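Local coordinates for protein aminoacyl-tRNA synthetase (Cryptosporidium parvum, PDB 5F9Z) that probably attaches proline to its cognate tRNA in an ATP-dependent reaction, and binds the inhibitor halofuginone, at residues A[318-330]-A[363-375]. Sequence-based numbering, arbitrary orientation.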
loop_
_atom_site.group_PDB
_atom_site.type_symbol
_atom_site.label_atom_id
_atom_site.label_comp_id
_atom_site.label_asym_id
_atom_site.label_seq_id
_atom_site.Cartn_x
_atom_site.Cartn_y
_atom_site.Cartn_z
ATOM N N GLU A 318 -6.418 -21.030 -38.082
ATOM C CA GLU A 318 -5.243 -20.170 -38.128
ATOM C C GLU A 318 -5.335 -19.018 -37.138
ATOM O O GLU A 318 -4.298 -18.491 -36.720
ATOM C CB GLU A 318 -5.037 -19.630 -39.545
ATOM C CG GLU A 318 -4.539 -20.673 -40.531
ATOM C CD GLU A 318 -3.144 -21.165 -40.197
ATOM O OE1 GLU A 318 -2.227 -20.324 -40.083
ATOM O OE2 GLU A 318 -2.964 -22.390 -40.037
ATOM N N GLN A 319 -6.549 -18.619 -36.751
ATOM C CA GLN A 319 -6.697 -17.571 -35.746
ATOM C C GLN A 319 -6.332 -18.085 -34.360
ATOM O O GLN A 319 -5.649 -17.394 -33.595
ATOM C CB GLN A 319 -8.126 -17.029 -35.763
ATOM C CG GLN A 319 -8.317 -15.723 -35.014
ATOM C CD GLN A 319 -9.661 -15.084 -35.303
ATOM O OE1 GLN A 319 -10.581 -15.741 -35.792
ATOM N NE2 GLN A 319 -9.780 -13.795 -35.009
ATOM N N LYS A 320 -6.779 -19.296 -34.016
ATOM C CA LYS A 320 -6.384 -19.897 -32.747
ATOM C C LYS A 320 -4.899 -20.226 -32.727
ATOM O O LYS A 320 -4.269 -20.186 -31.663
ATOM C CB LYS A 320 -7.207 -21.159 -32.482
ATOM N N LYS A 321 -4.325 -20.547 -33.887
ATOM C CA LYS A 321 -2.906 -20.876 -33.952
ATOM C C LYS A 321 -2.041 -19.643 -33.719
ATOM O O LYS A 321 -0.982 -19.731 -33.087
ATOM C CB LYS A 321 -2.592 -21.520 -35.302
ATOM C CG LYS A 321 -1.187 -22.068 -35.445
ATOM C CD LYS A 321 -1.059 -22.829 -36.754
ATOM C CE LYS A 321 0.391 -23.028 -37.147
ATOM N NZ LYS A 321 0.584 -22.766 -38.601
ATOM N N ILE A 322 -2.477 -18.485 -34.218
ATOM C CA ILE A 322 -1.733 -17.251 -33.985
ATOM C C ILE A 322 -1.829 -16.838 -32.521
ATOM O O ILE A 322 -0.837 -16.423 -31.913
ATOM C CB ILE A 322 -2.232 -16.139 -34.925
ATOM C CG1 ILE A 322 -1.790 -16.421 -36.362
ATOM C CG2 ILE A 322 -1.725 -14.778 -34.471
ATOM C CD1 ILE A 322 -0.287 -16.468 -36.538
ATOM N N CYS A 323 -3.023 -16.952 -31.932
ATOM C CA CYS A 323 -3.188 -16.599 -30.525
ATOM C C CYS A 323 -2.373 -17.520 -29.625
ATOM O O CYS A 323 -1.759 -17.063 -28.652
ATOM C CB CYS A 323 -4.667 -16.642 -30.142
ATOM S SG CYS A 323 -5.703 -15.467 -31.040
ATOM N N ASN A 324 -2.354 -18.820 -29.932
ATOM C CA ASN A 324 -1.540 -19.746 -29.151
ATOM C C ASN A 324 -0.055 -19.452 -29.322
ATOM O O ASN A 324 0.720 -19.563 -28.365
ATOM C CB ASN A 324 -1.849 -21.189 -29.546
ATOM C CG ASN A 324 -3.220 -21.641 -29.083
ATOM O OD1 ASN A 324 -3.815 -21.042 -28.187
ATOM N ND2 ASN A 324 -3.726 -22.709 -29.689
ATOM N N GLU A 325 0.361 -19.077 -30.534
ATOM C CA GLU A 325 1.759 -18.724 -30.760
ATOM C C GLU A 325 2.139 -17.478 -29.970
ATOM O O GLU A 325 3.189 -17.437 -29.319
ATOM C CB GLU A 325 2.015 -18.517 -32.254
ATOM C CG GLU A 325 3.396 -17.963 -32.571
ATOM C CD GLU A 325 3.641 -17.816 -34.059
ATOM O OE1 GLU A 325 4.806 -17.955 -34.486
ATOM O OE2 GLU A 325 2.668 -17.566 -34.802
ATOM N N VAL A 326 1.288 -16.450 -30.011
ATOM C CA VAL A 326 1.549 -15.233 -29.245
ATOM C C VAL A 326 1.534 -15.532 -27.751
ATOM O O VAL A 326 2.384 -15.043 -26.996
ATOM C CB VAL A 326 0.531 -14.139 -29.617
ATOM C CG1 VAL A 326 0.679 -12.938 -28.697
ATOM C CG2 VAL A 326 0.706 -13.723 -31.068
ATOM N N GLU A 327 0.573 -16.343 -27.300
ATOM C CA GLU A 327 0.511 -16.703 -25.887
ATOM C C GLU A 327 1.739 -17.500 -25.466
ATOM O O GLU A 327 2.244 -17.335 -24.349
ATOM C CB GLU A 327 -0.764 -17.496 -25.602
ATOM C CG GLU A 327 -0.957 -17.858 -24.138
ATOM C CD GLU A 327 -2.150 -18.765 -23.913
ATOM O OE1 GLU A 327 -2.509 -19.521 -24.840
ATOM O OE2 GLU A 327 -2.732 -18.721 -22.807
ATOM N N CYS A 328 2.235 -18.371 -26.349
ATOM C CA CYS A 328 3.431 -19.144 -26.033
ATOM C C CYS A 328 4.661 -18.249 -25.948
ATOM O O CYS A 328 5.514 -18.439 -25.074
ATOM C CB CYS A 328 3.637 -20.242 -27.077
ATOM S SG CYS A 328 5.147 -21.209 -26.854
ATOM N N ILE A 329 4.767 -17.268 -26.848
ATOM C CA ILE A 329 5.898 -16.346 -26.815
ATOM C C ILE A 329 5.868 -15.509 -25.542
ATOM O O ILE A 329 6.905 -15.288 -24.904
ATOM C CB ILE A 329 5.898 -15.463 -28.076
ATOM C CG1 ILE A 329 6.167 -16.309 -29.321
ATOM C CG2 ILE A 329 6.928 -14.349 -27.953
ATOM C CD1 ILE A 329 6.081 -15.532 -30.614
ATOM N N LEU A 330 4.683 -15.042 -25.143
ATOM C CA LEU A 330 4.585 -14.206 -23.952
ATOM C C LEU A 330 4.773 -15.015 -22.676
ATOM O O LEU A 330 5.334 -14.502 -21.700
ATOM C CB LEU A 330 3.241 -13.476 -23.932
ATOM C CG LEU A 330 3.214 -12.080 -24.562
ATOM C CD1 LEU A 330 3.695 -12.097 -26.006
ATOM C CD2 LEU A 330 1.818 -11.495 -24.475
ATOM N N PHE A 363 -4.392 -7.472 -26.977
ATOM C CA PHE A 363 -3.994 -7.827 -28.332
ATOM C C PHE A 363 -5.250 -8.099 -29.147
ATOM O O PHE A 363 -6.028 -8.998 -28.812
ATOM C CB PHE A 363 -3.078 -9.052 -28.344
ATOM C CG PHE A 363 -1.700 -8.798 -27.792
ATOM C CD1 PHE A 363 -1.325 -7.540 -27.350
ATOM C CD2 PHE A 363 -0.772 -9.826 -27.731
ATOM C CE1 PHE A 363 -0.057 -7.316 -26.846
ATOM C CE2 PHE A 363 0.497 -9.607 -27.233
ATOM C CZ PHE A 363 0.854 -8.351 -26.789
ATOM N N GLU A 364 -5.449 -7.319 -30.203
ATOM C CA GLU A 364 -6.550 -7.524 -31.133
ATOM C C GLU A 364 -6.026 -8.315 -32.325
ATOM O O GLU A 364 -5.133 -7.848 -33.040
ATOM C CB GLU A 364 -7.143 -6.188 -31.576
ATOM C CG GLU A 364 -7.616 -5.322 -30.420
ATOM C CD GLU A 364 -8.133 -3.971 -30.869
ATOM O OE1 GLU A 364 -8.103 -3.695 -32.087
ATOM O OE2 GLU A 364 -8.570 -3.185 -30.003
ATOM N N VAL A 365 -6.571 -9.511 -32.529
ATOM C CA VAL A 365 -6.096 -10.433 -33.556
ATOM C C VAL A 365 -7.248 -10.668 -34.524
ATOM O O VAL A 365 -8.147 -11.473 -34.254
ATOM C CB VAL A 365 -5.589 -11.751 -32.961
ATOM C CG1 VAL A 365 -5.086 -12.671 -34.063
ATOM C CG2 VAL A 365 -4.492 -11.483 -31.941
ATOM N N GLY A 366 -7.224 -9.969 -35.656
ATOM C CA GLY A 366 -8.212 -10.152 -36.690
ATOM C C GLY A 366 -7.589 -10.659 -37.974
ATOM O O GLY A 366 -6.402 -10.994 -38.020
ATOM N N PRO A 367 -8.393 -10.745 -39.040
ATOM C CA PRO A 367 -7.846 -11.183 -40.339
ATOM C C PRO A 367 -6.594 -10.432 -40.769
ATOM O O PRO A 367 -5.616 -11.057 -41.196
ATOM C CB PRO A 367 -9.014 -10.937 -41.306
ATOM C CG PRO A 367 -10.249 -10.851 -40.459
ATOM C CD PRO A 367 -9.864 -10.777 -39.010
ATOM N N ARG A 368 -6.601 -9.100 -40.668
ATOM C CA ARG A 368 -5.433 -8.322 -41.071
ATOM C C ARG A 368 -4.221 -8.646 -40.209
ATOM O O ARG A 368 -3.086 -8.625 -40.702
ATOM C CB ARG A 368 -5.749 -6.828 -41.002
ATOM N N ASP A 369 -4.436 -8.950 -38.928
ATOM C CA ASP A 369 -3.323 -9.291 -38.051
ATOM C C ASP A 369 -2.770 -10.675 -38.374
ATOM O O ASP A 369 -1.553 -10.889 -38.327
ATOM C CB ASP A 369 -3.770 -9.212 -36.592
ATOM C CG ASP A 369 -4.399 -7.877 -36.250
ATOM O OD1 ASP A 369 -3.652 -6.933 -35.917
ATOM O OD2 ASP A 369 -5.642 -7.770 -36.317
ATOM N N ILE A 370 -3.650 -11.624 -38.700
ATOM C CA ILE A 370 -3.200 -12.955 -39.096
ATOM C C ILE A 370 -2.413 -12.884 -40.399
ATOM O O ILE A 370 -1.413 -13.591 -40.581
ATOM C CB ILE A 370 -4.404 -13.908 -39.221
ATOM C CG1 ILE A 370 -5.199 -13.947 -37.916
ATOM C CG2 ILE A 370 -3.947 -15.306 -39.613
ATOM C CD1 ILE A 370 -6.527 -14.653 -38.041
ATOM N N GLU A 371 -2.847 -12.021 -41.319
ATOM C CA GLU A 371 -2.227 -11.956 -42.637
ATOM C C GLU A 371 -0.810 -11.400 -42.563
ATOM O O GLU A 371 0.076 -11.843 -43.305
ATOM C CB GLU A 371 -3.093 -11.109 -43.570
ATOM C CG GLU A 371 -2.635 -11.082 -45.015
ATOM C CD GLU A 371 -3.566 -10.270 -45.895
ATOM O OE1 GLU A 371 -4.574 -9.749 -45.371
ATOM O OE2 GLU A 371 -3.290 -10.151 -47.107
ATOM N N LYS A 372 -0.574 -10.438 -41.675
ATOM C CA LYS A 372 0.728 -9.798 -41.548
ATOM C C LYS A 372 1.626 -10.463 -40.514
ATOM O O LYS A 372 2.773 -10.033 -40.352
ATOM C CB LYS A 372 0.550 -8.319 -41.184
ATOM C CG LYS A 372 -0.354 -7.546 -42.130
ATOM C CD LYS A 372 -0.667 -6.163 -41.581
ATOM C CE LYS A 372 0.588 -5.311 -41.470
ATOM N NZ LYS A 372 1.196 -5.044 -42.803
ATOM N N ARG A 373 1.142 -11.498 -39.827
ATOM C CA ARG A 373 1.834 -12.081 -38.677
ATOM C C ARG A 373 2.232 -10.992 -37.683
ATOM O O ARG A 373 3.386 -10.877 -37.264
ATOM C CB ARG A 373 3.042 -12.913 -39.114
ATOM C CG ARG A 373 2.664 -14.271 -39.685
ATOM C CD ARG A 373 3.871 -15.181 -39.842
ATOM N NE ARG A 373 4.632 -15.314 -38.602
ATOM C CZ ARG A 373 4.284 -16.098 -37.586
ATOM N NH1 ARG A 373 5.042 -16.155 -36.499
ATOM N NH2 ARG A 373 3.174 -16.820 -37.647
ATOM N N SER A 374 1.246 -10.175 -37.323
ATOM C CA SER A 374 1.413 -9.071 -36.393
ATOM C C SER A 374 0.193 -9.026 -35.484
ATOM O O SER A 374 -0.799 -9.723 -35.712
ATOM C CB SER A 374 1.602 -7.742 -37.137
ATOM O OG SER A 374 0.903 -6.687 -36.502
ATOM N N VAL A 375 0.269 -8.205 -34.441
ATOM C CA VAL A 375 -0.825 -8.056 -33.489
ATOM C C VAL A 375 -1.059 -6.576 -33.224
ATOM O O VAL A 375 -0.112 -5.781 -33.196
ATOM C CB VAL A 375 -0.551 -8.808 -32.167
ATOM C CG1 VAL A 375 -0.572 -10.314 -32.391
ATOM C CG2 VAL A 375 0.773 -8.369 -31.571
#
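The ring of F363 meets V326 edge-on: methyl CG1 lies near the ring plane, 3.6 Å from F363 CD2. One helical turn on, L330 approaches the same ring obliquely, its CD2 3.6 Å from F363 CE2. The other flat group, the R373 guanidinium, also works through its edge, taking the E325 carboxylate end-on with one nitrogen for each oxygen. R373 NH1 donates to E325 OE1 at 2.7 Å, coming from above the carboxylate plane, while R373 NH2 uses the syn lone pair of E325 OE2 at 3.0 Å. The two planes are turned 45° apart, so the paired bonds are not coplanar. E325 is fully extended, with CG anti to the backbone N (chi1 172°), whereas R373 bends at chi3, which brings its NH2 near I322 CD1 as well.

An aliphatic layer fills the rest of the interface. I322 sends CG2 to V365 and CG1 to I370, branching over both strand and short helix, and V326 CG2 packs against V375. At the far end the amide of Q319 lies nearly in plane with its bond from NE2 to V365 O, 2.9 Å long, and I370 CD1 rests 3.7 Å from Q319 CB. This ties a buried amide to the last strand residue before G366, the N-cap of helix 367-372. That helix closes in a Schellman motif at R373, whose positive phi turns the chain into the next strand.

L393 and I397 of helix 393-417 extend the apolar layer beside V326, V375 and F363. Segment 318-330 runs nearly antiparallel to strand 363-365, at 155°, packing on one face of a mixed five-stranded sheet, an alpha/beta arrangement characteristic of the anticodon-binding domain of class IIa synthetases.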